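Local coordinates for synaptic vesicle membrane protein VAT-1 homolog-like (PDB 4A27) that probably acts as an oxidoreductase of the quinone oxidoreductase branch of the zinc-containing alcohol dehydrogenase family, though its substrate and reaction are not established, at residues E3-V7 with W97-V101; L33-A39 with C68-A74; A121-N126 with G336-L340; L316-E321 with V342-P346. All blocks are in the same frame, centred on the assembly; numbering follows the deposited sequence.

Contact 1: residues E3-V7 with W97-V101; sequences EMRAV and WAEVV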
loop_
_atom_site.group_PDB
_atom_site.type_symbol
_atom_site.label_atom_id
_atom_site.label_comp_id
_atom_site.label_asym_id
_atom_site.label_seq_id
_atom_site.Cartn_x
_atom_site.Cartn_y
_atom_site.Cartn_z
ATOM N N GLU A 3 -30.492 -11.145 -36.651
ATOM C CA GLU A 3 -29.187 -11.341 -36.047
ATOM C C GLU A 3 -28.372 -10.051 -36.103
ATOM O O GLU A 3 -28.517 -9.243 -37.028
ATOM C CB GLU A 3 -28.462 -12.503 -36.704
ATOM C CG GLU A 3 -29.213 -13.790 -36.504
ATOM C CD GLU A 3 -28.399 -14.983 -36.920
ATOM O OE1 GLU A 3 -27.669 -14.881 -37.930
ATOM O OE2 GLU A 3 -28.465 -16.017 -36.226
ATOM N N MET A 4 -27.501 -9.884 -35.117
ATOM C CA MET A 4 -26.714 -8.645 -34.961
ATOM C C MET A 4 -25.343 -8.883 -35.572
ATOM O O MET A 4 -24.958 -10.033 -35.722
ATOM C CB MET A 4 -26.554 -8.290 -33.486
ATOM C CG MET A 4 -25.917 -9.403 -32.632
ATOM S SD MET A 4 -25.405 -8.785 -31.017
ATOM C CE MET A 4 -24.182 -9.965 -30.349
ATOM N N ARG A 5 -24.618 -7.812 -35.909
ATOM C CA ARG A 5 -23.208 -7.924 -36.357
ATOM C C ARG A 5 -22.285 -7.876 -35.166
ATOM O O ARG A 5 -22.568 -7.206 -34.172
ATOM C CB ARG A 5 -22.796 -6.790 -37.303
ATOM C CG ARG A 5 -23.665 -6.646 -38.551
ATOM C CD ARG A 5 -22.857 -6.085 -39.738
ATOM N NE ARG A 5 -22.382 -4.723 -39.508
ATOM C CZ ARG A 5 -21.317 -4.177 -40.096
ATOM N NH1 ARG A 5 -20.569 -4.863 -40.957
ATOM N NH2 ARG A 5 -20.997 -2.919 -39.816
ATOM N N ALA A 6 -21.195 -8.630 -35.242
ATOM C CA ALA A 6 -20.244 -8.710 -34.190
ATOM C C ALA A 6 -18.872 -9.044 -34.761
ATOM O O ALA A 6 -18.761 -9.472 -35.908
ATOM C CB ALA A 6 -20.675 -9.763 -33.171
ATOM N N VAL A 7 -17.826 -8.736 -33.988
ATOM C CA VAL A 7 -16.476 -9.159 -34.322
ATOM C C VAL A 7 -16.311 -10.514 -33.634
ATOM O O VAL A 7 -16.639 -10.659 -32.461
ATOM C CB VAL A 7 -15.397 -8.189 -33.831
ATOM C CG1 VAL A 7 -13.999 -8.755 -34.133
ATOM C CG2 VAL A 7 -15.566 -6.807 -34.466
ATOM N N TRP A 97 -17.681 -6.313 -28.348
ATOM C CA TRP A 97 -17.566 -5.892 -29.749
ATOM C C TRP A 97 -18.707 -6.375 -30.654
ATOM O O TRP A 97 -18.482 -7.098 -31.620
ATOM C CB TRP A 97 -16.221 -6.317 -30.355
ATOM C CG TRP A 97 -15.042 -5.711 -29.661
ATOM C CD1 TRP A 97 -15.063 -4.737 -28.686
ATOM C CD2 TRP A 97 -13.658 -5.957 -29.939
ATOM N NE1 TRP A 97 -13.782 -4.407 -28.322
ATOM C CE2 TRP A 97 -12.902 -5.148 -29.054
ATOM C CE3 TRP A 97 -12.984 -6.834 -30.801
ATOM C CZ2 TRP A 97 -11.504 -5.161 -29.028
ATOM C CZ3 TRP A 97 -11.614 -6.848 -30.784
ATOM C CH2 TRP A 97 -10.879 -6.021 -29.891
ATOM N N ALA A 98 -19.910 -5.905 -30.365
ATOM C CA ALA A 98 -21.124 -6.313 -31.063
ATOM C C ALA A 98 -22.123 -5.162 -30.977
ATOM O O ALA A 98 -21.969 -4.240 -30.158
ATOM C CB ALA A 98 -21.711 -7.591 -30.446
ATOM N N GLU A 99 -23.126 -5.199 -31.838
ATOM C CA GLU A 99 -24.163 -4.188 -31.859
ATOM C C GLU A 99 -25.019 -4.190 -30.605
ATOM O O GLU A 99 -25.596 -3.156 -30.255
ATOM C CB GLU A 99 -25.044 -4.358 -33.122
ATOM C CG GLU A 99 -24.298 -3.957 -34.389
ATOM C CD GLU A 99 -25.073 -4.157 -35.688
ATOM O OE1 GLU A 99 -25.768 -5.189 -35.844
ATOM O OE2 GLU A 99 -24.944 -3.279 -36.567
ATOM N N VAL A 100 -25.150 -5.352 -29.961
ATOM C CA VAL A 100 -25.940 -5.494 -28.732
ATOM C C VAL A 100 -25.226 -6.384 -27.720
ATOM O O VAL A 100 -24.558 -7.375 -28.083
ATOM C CB VAL A 100 -27.377 -6.092 -29.018
ATOM C CG1 VAL A 100 -28.198 -6.182 -27.760
ATOM C CG2 VAL A 100 -28.152 -5.255 -30.061
ATOM N N VAL A 101 -25.372 -5.991 -26.454
ATOM C CA VAL A 101 -24.683 -6.572 -25.311
ATOM C C VAL A 101 -25.662 -6.702 -24.150
ATOM O O VAL A 101 -26.415 -5.775 -23.851
ATOM C CB VAL A 101 -23.454 -5.656 -24.893
ATOM C CG1 VAL A 101 -23.151 -5.739 -23.435
ATOM C CG2 VAL A 101 -22.198 -6.013 -25.719
HETATM O O HOH W 1 -22.619 -2.051 -37.969
#
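Arg5 and Glu99 face each other where the N-terminal strand of this GroES-like domain, paired as a hairpin with strand 18-23, runs antiparallel to the approach to strand 100-104; Ala6 and Ala98 make a single beta bridge. The Glu99 carboxylate reaches the Arg5 backbone: OE1 accepts from Arg5 N at 2.9 Å, the N-H meeting it from above the carboxylate plane, about 50° out. Glu99 N donates to Arg5 O, so backbone and side chain of one glutamate grip one residue twice. The guanidinium stands 72° from the carboxylate plane; Arg5 NE stays 4.2 Å from Glu99 OE2, beyond a salt bridge, and NH1 pairs with Glu320. Small residues suit the bridge, where Ala6 CB and Ala98 CB lie 3.6 Å apart. Met4, its CG held between backbone N and carbonyl carbon (chi1 56°), sends an extended thioether toward Ala98 and Val100; CE presses on Ala98 CB at 3.4 Å, tighter than usual for two carbons. At the other end Val7 N bonds to Trp97 O, and Val7 CG1 meets the indole edge at CE3. A water bridges the two charged groups, accepting from Arg5 NH2 at 2.6 Å and donating to Glu99 OE2 at 3.0 Å.

Contact 2: residues L33-A39 with C68-A74; sequences LKIRVKA and CSGIVEA. With EDO (1,2-ethanediol), chain D.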
loop_
_atom_site.group_PDB
_atom_site.type_symbol
_atom_site.label_atom_id
_atom_site.label_comp_id
_atom_site.label_asym_id
_atom_site.label_seq_id
_atom_site.Cartn_x
_atom_site.Cartn_y
_atom_site.Cartn_z
ATOM N N LEU A 33 -29.149 -6.027 -17.976
ATOM C CA LEU A 33 -29.843 -5.234 -18.975
ATOM C C LEU A 33 -29.208 -5.414 -20.352
ATOM O O LEU A 33 -28.118 -5.976 -20.480
ATOM C CB LEU A 33 -30.010 -3.767 -18.552
ATOM C CG LEU A 33 -28.818 -2.984 -18.029
ATOM C CD1 LEU A 33 -28.040 -2.506 -19.232
ATOM C CD2 LEU A 33 -29.238 -1.819 -17.151
ATOM N N LYS A 34 -29.964 -5.002 -21.365
ATOM C CA LYS A 34 -29.596 -5.124 -22.753
ATOM C C LYS A 34 -29.223 -3.745 -23.249
ATOM O O LYS A 34 -29.993 -2.787 -23.068
ATOM C CB LYS A 34 -30.796 -5.652 -23.540
ATOM C CG LYS A 34 -30.547 -5.914 -25.019
ATOM C CD LYS A 34 -31.881 -6.295 -25.707
ATOM C CE LYS A 34 -31.769 -6.489 -27.217
ATOM N NZ LYS A 34 -33.070 -6.971 -27.818
ATOM N N ILE A 35 -28.054 -3.653 -23.888
ATOM C CA ILE A 35 -27.482 -2.382 -24.338
ATOM C C ILE A 35 -27.268 -2.401 -25.836
ATOM O O ILE A 35 -26.649 -3.332 -26.391
ATOM C CB ILE A 35 -26.073 -2.057 -23.648
ATOM C CG1 ILE A 35 -26.219 -1.856 -22.147
ATOM C CG2 ILE A 35 -25.485 -0.779 -24.284
ATOM C CD1 ILE A 35 -24.906 -1.704 -21.337
ATOM N N ARG A 36 -27.779 -1.364 -26.492
ATOM C CA ARG A 36 -27.571 -1.131 -27.918
ATOM C C ARG A 36 -26.263 -0.353 -27.988
ATOM O O ARG A 36 -26.216 0.797 -27.557
ATOM C CB ARG A 36 -28.753 -0.328 -28.489
ATOM C CG ARG A 36 -28.587 0.238 -29.916
ATOM C CD ARG A 36 -28.500 -0.825 -30.995
ATOM N NE ARG A 36 -29.845 -1.361 -31.249
ATOM C CZ ARG A 36 -30.210 -2.044 -32.329
ATOM N NH1 ARG A 36 -29.349 -2.309 -33.310
ATOM N NH2 ARG A 36 -31.464 -2.469 -32.428
ATOM N N VAL A 37 -25.220 -0.985 -28.523
ATOM C CA VAL A 37 -23.862 -0.507 -28.370
ATOM C C VAL A 37 -23.580 0.582 -29.363
ATOM O O VAL A 37 -23.926 0.462 -30.535
ATOM C CB VAL A 37 -22.849 -1.651 -28.573
ATOM C CG1 VAL A 37 -21.356 -1.147 -28.594
ATOM C CG2 VAL A 37 -23.074 -2.686 -27.515
ATOM N N LYS A 38 -22.987 1.672 -28.886
ATOM C CA LYS A 38 -22.572 2.764 -29.768
ATOM C C LYS A 38 -21.047 2.794 -29.942
ATOM O O LYS A 38 -20.547 3.184 -30.992
ATOM C CB LYS A 38 -23.029 4.079 -29.203
ATOM C CG LYS A 38 -24.538 4.221 -29.122
ATOM C CD LYS A 38 -25.101 4.547 -30.488
ATOM C CE LYS A 38 -26.599 4.783 -30.473
ATOM N NZ LYS A 38 -26.936 5.602 -31.691
ATOM N N ALA A 39 -20.313 2.450 -28.878
ATOM C CA ALA A 39 -18.868 2.418 -28.962
ATOM C C ALA A 39 -18.297 1.432 -27.988
ATOM O O ALA A 39 -18.897 1.133 -26.957
ATOM C CB ALA A 39 -18.314 3.809 -28.714
ATOM N N CYS A 68 -17.767 -0.935 -23.140
ATOM C CA CYS A 68 -18.586 -0.374 -24.165
ATOM C C CYS A 68 -19.446 0.742 -23.599
ATOM O O CYS A 68 -19.514 0.944 -22.379
ATOM C CB CYS A 68 -19.475 -1.463 -24.785
ATOM S SG CYS A 68 -20.826 -2.023 -23.659
ATOM N N SER A 69 -20.098 1.476 -24.503
ATOM C CA SER A 69 -21.134 2.443 -24.106
ATOM C C SER A 69 -22.285 2.344 -25.101
ATOM O O SER A 69 -22.116 1.921 -26.245
ATOM C CB SER A 69 -20.585 3.873 -24.068
ATOM O OG SER A 69 -20.187 4.297 -25.377
ATOM N N GLY A 70 -23.474 2.711 -24.651
ATOM C CA GLY A 70 -24.613 2.730 -25.541
ATOM C C GLY A 70 -25.919 3.068 -24.812
ATOM O O GLY A 70 -25.913 3.725 -23.763
ATOM N N ILE A 71 -27.036 2.629 -25.394
ATOM C CA ILE A 71 -28.398 2.967 -24.927
ATOM C C ILE A 71 -29.096 1.707 -24.403
ATOM O O ILE A 71 -29.039 0.656 -25.051
ATOM C CB ILE A 71 -29.215 3.619 -26.072
ATOM C CG1 ILE A 71 -28.550 4.921 -26.502
ATOM C CG2 ILE A 71 -30.660 3.920 -25.658
ATOM C CD1 ILE A 71 -29.267 5.627 -27.690
ATOM N N VAL A 72 -29.643 1.792 -23.187
ATOM C CA VAL A 72 -30.442 0.711 -22.622
ATOM C C VAL A 72 -31.670 0.508 -23.488
ATOM O O VAL A 72 -32.529 1.403 -23.638
ATOM C CB VAL A 72 -30.906 0.992 -21.175
ATOM C CG1 VAL A 72 -31.754 -0.178 -20.649
ATOM C CG2 VAL A 72 -29.727 1.258 -20.270
ATOM N N GLU A 73 -31.736 -0.686 -24.059
ATOM C CA GLU A 73 -32.791 -1.052 -24.998
ATOM C C GLU A 73 -33.827 -1.982 -24.363
ATOM O O GLU A 73 -34.939 -2.054 -24.848
ATOM C CB GLU A 73 -32.159 -1.693 -26.237
ATOM C CG GLU A 73 -33.133 -2.174 -27.274
ATOM C CD GLU A 73 -32.477 -2.404 -28.615
ATOM O OE1 GLU A 73 -31.995 -1.425 -29.231
ATOM O OE2 GLU A 73 -32.427 -3.571 -29.049
ATOM N N ALA A 74 -33.457 -2.708 -23.304
ATOM C CA ALA A 74 -34.417 -3.552 -22.570
ATOM C C ALA A 74 -33.904 -3.947 -21.174
ATOM O O ALA A 74 -32.684 -4.067 -20.958
ATOM C CB ALA A 74 -34.769 -4.808 -23.388
HETATM C C1 EDO D . -26.749 1.717 -35.013
HETATM O O1 EDO D . -26.596 1.872 -33.587
HETATM C C2 EDO D . -26.156 0.391 -35.520
HETATM O O2 EDO D . -26.654 -0.711 -34.729
#
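Glu73 and Lys34, followed by Arg36, bury the most surface between two antiparallel strands of the GroES-like domain. The long, acidic Glu73 can serve two bases: its CG lies anti to the backbone N (chi1 178°), and the extended chain carries one oxygen to each. OE1 takes Arg36 NE at 2.9 Å from its syn side, with the oxygen in the guanidinium plane, while OE2 makes a long salt bridge of 3.7 Å to Lys34 NZ. Lys34, fully stretched, lays CD against Ala74 CB at 4.0 Å, and its ammonium has its main partner in Glu27. Glu73 and Ala74 both face Lys34, a classic beta bulge in which Lys34 O accepts from Glu73 N at 2.9 Å and weakly from Ala74 N. A second classic bulge sets Lys38 and Ala39 against Ser69, whose carbonyl O receives both amides. Between the bulges Gly70, having no side chain, lets the strands close to 4.4 Å between Val37 CA and Gly70 CA, and the latter lies 3.2 Å from Arg36 O. Strand 33-39 is bonded on its other edge to strand 100-104, strand 87-91 flanks segment 68-74, and helix 117-121 packs on Ala39 and Ser69.

Contact 3: residues A121-N126 with G336-L340; sequences AAFPMN and GKLIL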
loop_
_atom_site.group_PDB
_atom_site.type_symbol
_atom_site.label_atom_id
_atom_site.label_comp_id
_atom_site.label_asym_id
_atom_site.label_seq_id
_atom_site.Cartn_x
_atom_site.Cartn_y
_atom_site.Cartn_z
ATOM N N ALA A 121 -16.943 5.255 -23.700
ATOM C CA ALA A 121 -16.282 3.959 -23.931
ATOM C C ALA A 121 -14.818 4.072 -23.643
ATOM O O ALA A 121 -14.115 3.083 -23.653
ATOM C CB ALA A 121 -16.456 3.499 -25.400
ATOM N N ALA A 122 -14.337 5.313 -23.565
ATOM C CA ALA A 122 -12.959 5.584 -23.210
ATOM C C ALA A 122 -12.733 5.725 -21.728
ATOM O O ALA A 122 -11.592 5.930 -21.305
ATOM C CB ALA A 122 -12.528 6.862 -23.882
ATOM N N PHE A 123 -13.820 5.772 -20.962
ATOM C CA PHE A 123 -13.803 6.225 -19.563
ATOM C C PHE A 123 -13.470 5.092 -18.514
ATOM O O PHE A 123 -12.443 5.166 -17.847
ATOM C CB PHE A 123 -15.148 6.864 -19.257
ATOM C CG PHE A 123 -15.173 7.689 -18.034
ATOM C CD1 PHE A 123 -14.646 8.971 -18.044
ATOM C CD2 PHE A 123 -15.713 7.200 -16.851
ATOM C CE1 PHE A 123 -14.671 9.763 -16.896
ATOM C CE2 PHE A 123 -15.743 8.000 -15.694
ATOM C CZ PHE A 123 -15.224 9.283 -15.733
ATOM N N PRO A 124 -14.303 4.029 -18.416
ATOM C CA PRO A 124 -14.220 3.068 -17.297
ATOM C C PRO A 124 -12.913 2.320 -17.087
ATOM O O PRO A 124 -12.367 2.365 -15.999
ATOM C CB PRO A 124 -15.337 2.037 -17.592
ATOM C CG PRO A 124 -15.940 2.423 -18.853
ATOM C CD PRO A 124 -15.157 3.503 -19.500
ATOM N N MET A 125 -12.400 1.619 -18.087
ATOM C CA MET A 125 -11.172 0.861 -17.867
ATOM C C MET A 125 -10.045 1.767 -17.393
ATOM O O MET A 125 -9.451 1.515 -16.334
ATOM C CB MET A 125 -10.750 0.089 -19.113
ATOM C CG MET A 125 -11.608 -1.152 -19.407
ATOM S SD MET A 125 -11.266 -2.541 -18.292
ATOM C CE MET A 125 -9.847 -3.223 -19.182
ATOM N N ASN A 126 -9.737 2.803 -18.185
ATOM C CA ASN A 126 -8.571 3.621 -17.911
ATOM C C ASN A 126 -8.710 4.395 -16.614
ATOM O O ASN A 126 -7.758 4.417 -15.794
ATOM C CB ASN A 126 -8.219 4.558 -19.061
ATOM C CG ASN A 126 -7.744 3.823 -20.322
ATOM O OD1 ASN A 126 -7.399 2.655 -20.283
ATOM N ND2 ASN A 126 -7.726 4.524 -21.441
ATOM N N GLY A 336 -3.605 8.427 -25.897
ATOM C CA GLY A 336 -4.966 8.210 -25.402
ATOM C C GLY A 336 -5.603 6.988 -26.034
ATOM O O GLY A 336 -4.935 6.142 -26.635
ATOM N N LYS A 337 -6.911 6.911 -25.906
ATOM C CA LYS A 337 -7.655 5.670 -26.118
ATOM C C LYS A 337 -8.064 5.446 -27.559
ATOM O O LYS A 337 -8.399 6.385 -28.244
ATOM C CB LYS A 337 -8.960 5.774 -25.313
ATOM C CG LYS A 337 -9.750 4.495 -25.242
ATOM C CD LYS A 337 -9.444 3.718 -24.004
ATOM C CE LYS A 337 -10.113 2.341 -23.987
ATOM N NZ LYS A 337 -9.914 1.602 -22.722
ATOM N N LEU A 338 -8.057 4.207 -28.012
ATOM C CA LEU A 338 -8.595 3.896 -29.330
ATOM C C LEU A 338 -10.000 3.382 -29.107
ATOM O O LEU A 338 -10.226 2.579 -28.222
ATOM C CB LEU A 338 -7.751 2.821 -30.047
ATOM C CG LEU A 338 -6.347 3.278 -30.440
ATOM C CD1 LEU A 338 -5.487 3.496 -29.183
ATOM C CD2 LEU A 338 -5.749 2.269 -31.401
ATOM N N ILE A 339 -10.933 3.826 -29.932
ATOM C CA ILE A 339 -12.313 3.486 -29.788
ATOM C C ILE A 339 -12.877 2.906 -31.056
ATOM O O ILE A 339 -12.637 3.420 -32.133
ATOM C CB ILE A 339 -13.151 4.759 -29.529
ATOM C CG1 ILE A 339 -12.828 5.292 -28.148
ATOM C CG2 ILE A 339 -14.637 4.435 -29.676
ATOM C CD1 ILE A 339 -12.994 4.226 -27.057
ATOM N N LEU A 340 -13.628 1.810 -30.912
ATOM C CA LEU A 340 -14.370 1.243 -32.029
ATOM C C LEU A 340 -15.712 1.964 -32.048
ATOM O O LEU A 340 -16.467 1.887 -31.073
ATOM C CB LEU A 340 -14.632 -0.226 -31.806
ATOM C CG LEU A 340 -13.422 -1.153 -31.759
ATOM C CD1 LEU A 340 -13.898 -2.606 -31.932
ATOM C CD2 LEU A 340 -12.405 -0.748 -32.834
HETATM O O HOH W 2 -10.926 3.197 -20.593
#
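The link between helices 117-121 and 124-137 packs against strand 337-341 through Lys337 and Ile339, whose side chains both point at it. Lys337 has the largest share of the buried surface. Its CG is anti to the backbone N (chi1 -171°), and a bend at chi2 of 95° turns the rest of the chain along Ala122 and Asn126. CG lies 3.9 Å from Ala122 CB, a methyl small enough to let the lysine pass close, and CD comes to 3.2 Å from Asn126 ND2, the amide and the aliphatic chain crossing at a slant. Strand 337-341 lies between strands 313-317 and 32-42 in the sheet of the GroES-like domain, and the lysine reaches from it to the first turn of helix 124-137. Its ammonium is buried but well supplied: Glu67 forms a salt bridge, Asn43 OD1 accepts a hydrogen bond, and NZ donates to a water at 2.8 Å. That water also accepts from Asn126 N at 2.7 Å and donates weakly to Ala122 O, joining the backbone on both sides of Pro124 to the lysine. Further along the strand, the branched, apolar Ile339 reaches the link with CD1, which rests 3.9 Å from Ala121 CB and 3.8 Å from Ala121 O.

Contact 4: residues L316-E321 with V342-P346; sequences LWALEE and VEKTP. With EDO (1,2-ethanediol), chain D.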
loop_
_atom_site.group_PDB
_atom_site.type_symbol
_atom_site.label_atom_id
_atom_site.label_comp_id
_atom_site.label_asym_id
_atom_site.label_seq_id
_atom_site.Cartn_x
_atom_site.Cartn_y
_atom_site.Cartn_z
ATOM N N LEU A 316 -10.924 7.008 -33.748
ATOM C CA LEU A 316 -12.152 6.248 -33.900
ATOM C C LEU A 316 -12.002 5.332 -35.087
ATOM O O LEU A 316 -11.521 5.760 -36.116
ATOM C CB LEU A 316 -13.288 7.219 -34.177
ATOM C CG LEU A 316 -13.547 8.268 -33.098
ATOM C CD1 LEU A 316 -14.652 9.237 -33.614
ATOM C CD2 LEU A 316 -13.927 7.683 -31.770
ATOM N N TRP A 317 -12.444 4.091 -34.937
ATOM C CA TRP A 317 -12.333 3.084 -35.941
ATOM C C TRP A 317 -13.654 2.405 -36.231
ATOM O O TRP A 317 -14.438 2.118 -35.310
ATOM C CB TRP A 317 -11.340 2.027 -35.435
ATOM C CG TRP A 317 -10.040 2.610 -35.091
ATOM C CD1 TRP A 317 -9.711 3.251 -33.919
ATOM C CD2 TRP A 317 -8.910 2.720 -35.941
ATOM N NE1 TRP A 317 -8.428 3.714 -33.987
ATOM C CE2 TRP A 317 -7.911 3.407 -35.219
ATOM C CE3 TRP A 317 -8.635 2.310 -37.247
ATOM C CZ2 TRP A 317 -6.643 3.665 -35.756
ATOM C CZ3 TRP A 317 -7.390 2.565 -37.784
ATOM C CH2 TRP A 317 -6.390 3.215 -37.025
ATOM N N ALA A 318 -13.860 2.069 -37.509
ATOM C CA ALA A 318 -15.011 1.257 -37.931
ATOM C C ALA A 318 -14.864 -0.161 -37.374
ATOM O O ALA A 318 -13.756 -0.593 -37.068
ATOM C CB ALA A 318 -15.083 1.191 -39.503
ATOM N N LEU A 319 -15.966 -0.889 -37.246
ATOM C CA LEU A 319 -15.884 -2.304 -36.850
ATOM C C LEU A 319 -15.004 -3.117 -37.798
ATOM O O LEU A 319 -14.319 -4.043 -37.371
ATOM C CB LEU A 319 -17.262 -2.959 -36.783
ATOM C CG LEU A 319 -18.180 -2.760 -35.586
ATOM C CD1 LEU A 319 -19.373 -3.602 -35.872
ATOM C CD2 LEU A 319 -17.544 -3.201 -34.264
ATOM N N GLU A 320 -15.025 -2.770 -39.082
ATOM C CA GLU A 320 -14.188 -3.418 -40.095
ATOM C C GLU A 320 -12.705 -3.133 -39.889
ATOM O O GLU A 320 -11.866 -3.793 -40.508
ATOM C CB GLU A 320 -14.556 -2.933 -41.512
ATOM C CG GLU A 320 -15.814 -3.534 -42.148
ATOM C CD GLU A 320 -17.121 -2.911 -41.679
ATOM O OE1 GLU A 320 -17.100 -2.001 -40.818
ATOM O OE2 GLU A 320 -18.189 -3.358 -42.159
ATOM N N GLU A 321 -12.375 -2.124 -39.079
ATOM C CA GLU A 321 -10.983 -1.644 -38.980
ATOM C C GLU A 321 -10.284 -2.092 -37.691
ATOM O O GLU A 321 -9.259 -1.533 -37.321
ATOM C CB GLU A 321 -10.944 -0.110 -39.117
ATOM C CG GLU A 321 -11.285 0.423 -40.536
ATOM C CD GLU A 321 -11.670 1.915 -40.588
ATOM O OE1 GLU A 321 -12.035 2.519 -39.534
ATOM O OE2 GLU A 321 -11.643 2.485 -41.714
ATOM N N VAL A 342 -19.216 2.109 -33.673
ATOM C CA VAL A 342 -20.100 1.214 -34.453
ATOM C C VAL A 342 -20.734 1.912 -35.706
ATOM O O VAL A 342 -20.871 1.285 -36.737
ATOM C CB VAL A 342 -21.207 0.599 -33.563
ATOM C CG1 VAL A 342 -22.181 -0.208 -34.395
ATOM C CG2 VAL A 342 -20.578 -0.203 -32.434
ATOM N N GLU A 343 -21.073 3.201 -35.611
ATOM C CA GLU A 343 -21.687 3.922 -36.757
ATOM C C GLU A 343 -20.671 4.596 -37.685
ATOM O O GLU A 343 -21.045 5.304 -38.617
ATOM C CB GLU A 343 -22.710 4.942 -36.245
ATOM C CG GLU A 343 -23.936 4.248 -35.601
ATOM C CD GLU A 343 -25.014 5.204 -35.069
ATOM O OE1 GLU A 343 -24.902 6.442 -35.227
ATOM O OE2 GLU A 343 -25.984 4.706 -34.466
ATOM N N LYS A 344 -19.376 4.365 -37.468
ATOM C CA LYS A 344 -18.369 4.943 -38.379
ATOM C C LYS A 344 -18.210 4.117 -39.651
ATOM O O LYS A 344 -18.053 2.894 -39.611
ATOM C CB LYS A 344 -17.025 5.166 -37.680
ATOM C CG LYS A 344 -15.967 5.837 -38.569
ATOM C CD LYS A 344 -14.785 6.377 -37.770
ATOM C CE LYS A 344 -13.749 7.007 -38.697
ATOM N NZ LYS A 344 -12.829 5.947 -39.154
ATOM N N THR A 345 -18.281 4.792 -40.800
ATOM C CA THR A 345 -18.067 4.115 -42.050
ATOM C C THR A 345 -16.598 3.869 -42.238
ATOM O O THR A 345 -15.821 4.785 -41.973
ATOM C CB THR A 345 -18.452 5.006 -43.256
ATOM O OG1 THR A 345 -19.640 5.762 -42.964
ATOM C CG2 THR A 345 -18.627 4.119 -44.506
ATOM N N PRO A 346 -16.220 2.688 -42.781
ATOM C CA PRO A 346 -14.814 2.442 -43.185
ATOM C C PRO A 346 -14.445 3.143 -44.485
ATOM O O PRO A 346 -15.293 3.205 -45.387
ATOM C CB PRO A 346 -14.755 0.922 -43.392
ATOM C CG PRO A 346 -16.158 0.494 -43.653
ATOM C CD PRO A 346 -17.061 1.482 -42.941
HETATM C C1 EDO D . -26.749 1.717 -35.013
HETATM O O1 EDO D . -26.596 1.872 -33.587
HETATM C C2 EDO D . -26.156 0.391 -35.520
HETATM O O2 EDO D . -26.654 -0.711 -34.729
HETATM O O HOH W 3 -18.583 0.618 -38.148
#
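The flat carboxylate of Glu321 is gripped at OE1, while OE2 lies against Pro346, nearest its CA. OE1 takes Ala318 N at 2.8 Å on its anti side, the donor lying 33° out of the carboxylate plane, and the same oxygen pairs with Lys344 NZ at 3.5 Å. Of the Glu320 carboxylate, OE1 touches Pro346 CG and OE2 forms a salt bridge with Arg5. Trp317 points its CB away from segment 342-346; its indole has Glu321 CB in plane at the edge and Ser315 OG as partner of NE1. Glu321 also sends its backbone N to Ala318 O at 2.9 Å; the two bonds close the turn 318-321 just before helix 322-330, where Glu321 holds the N-cap position. Lys344 CG runs anti to the backbone N (chi1 -177°), and the chain stays straight until chi4 swings NZ to Glu321 and, weakly, to Leu316 O at 3.3 Å. Ala318 CB, a small group, touches both Lys344 O (3.4 Å) and Pro346 CB (3.9 Å). A water accepting from Leu319 N also lies near Val342 O and Lys344 O. The lysine thus offers its charge to a carboxylate already holding a backbone amide, probably helping keep it ionised at this partly exposed surface.

From the N terminus, contact 1 closes a loop of about ninety residues by bringing strand 4-9 to the approach of strand 100-104. Contact 2 nests inside that loop, joining strands 32-42 and 67-75, and the two meet where strand 100-104 bonds to strand 32-42. Contact 3 opens after both, spans some two hundred residues, including the whole six-stranded parallel sheet, and ends on strand 337-341, beside strand 32-42. Contact 4 crosses contact 3, because segment 316-321 comes before segment 336-340 and segment 342-346 after it. Contact 4 also ties back to the earlier ones: Glu320 to Arg5 of contact 1, Glu343 to Lys38 of contact 2.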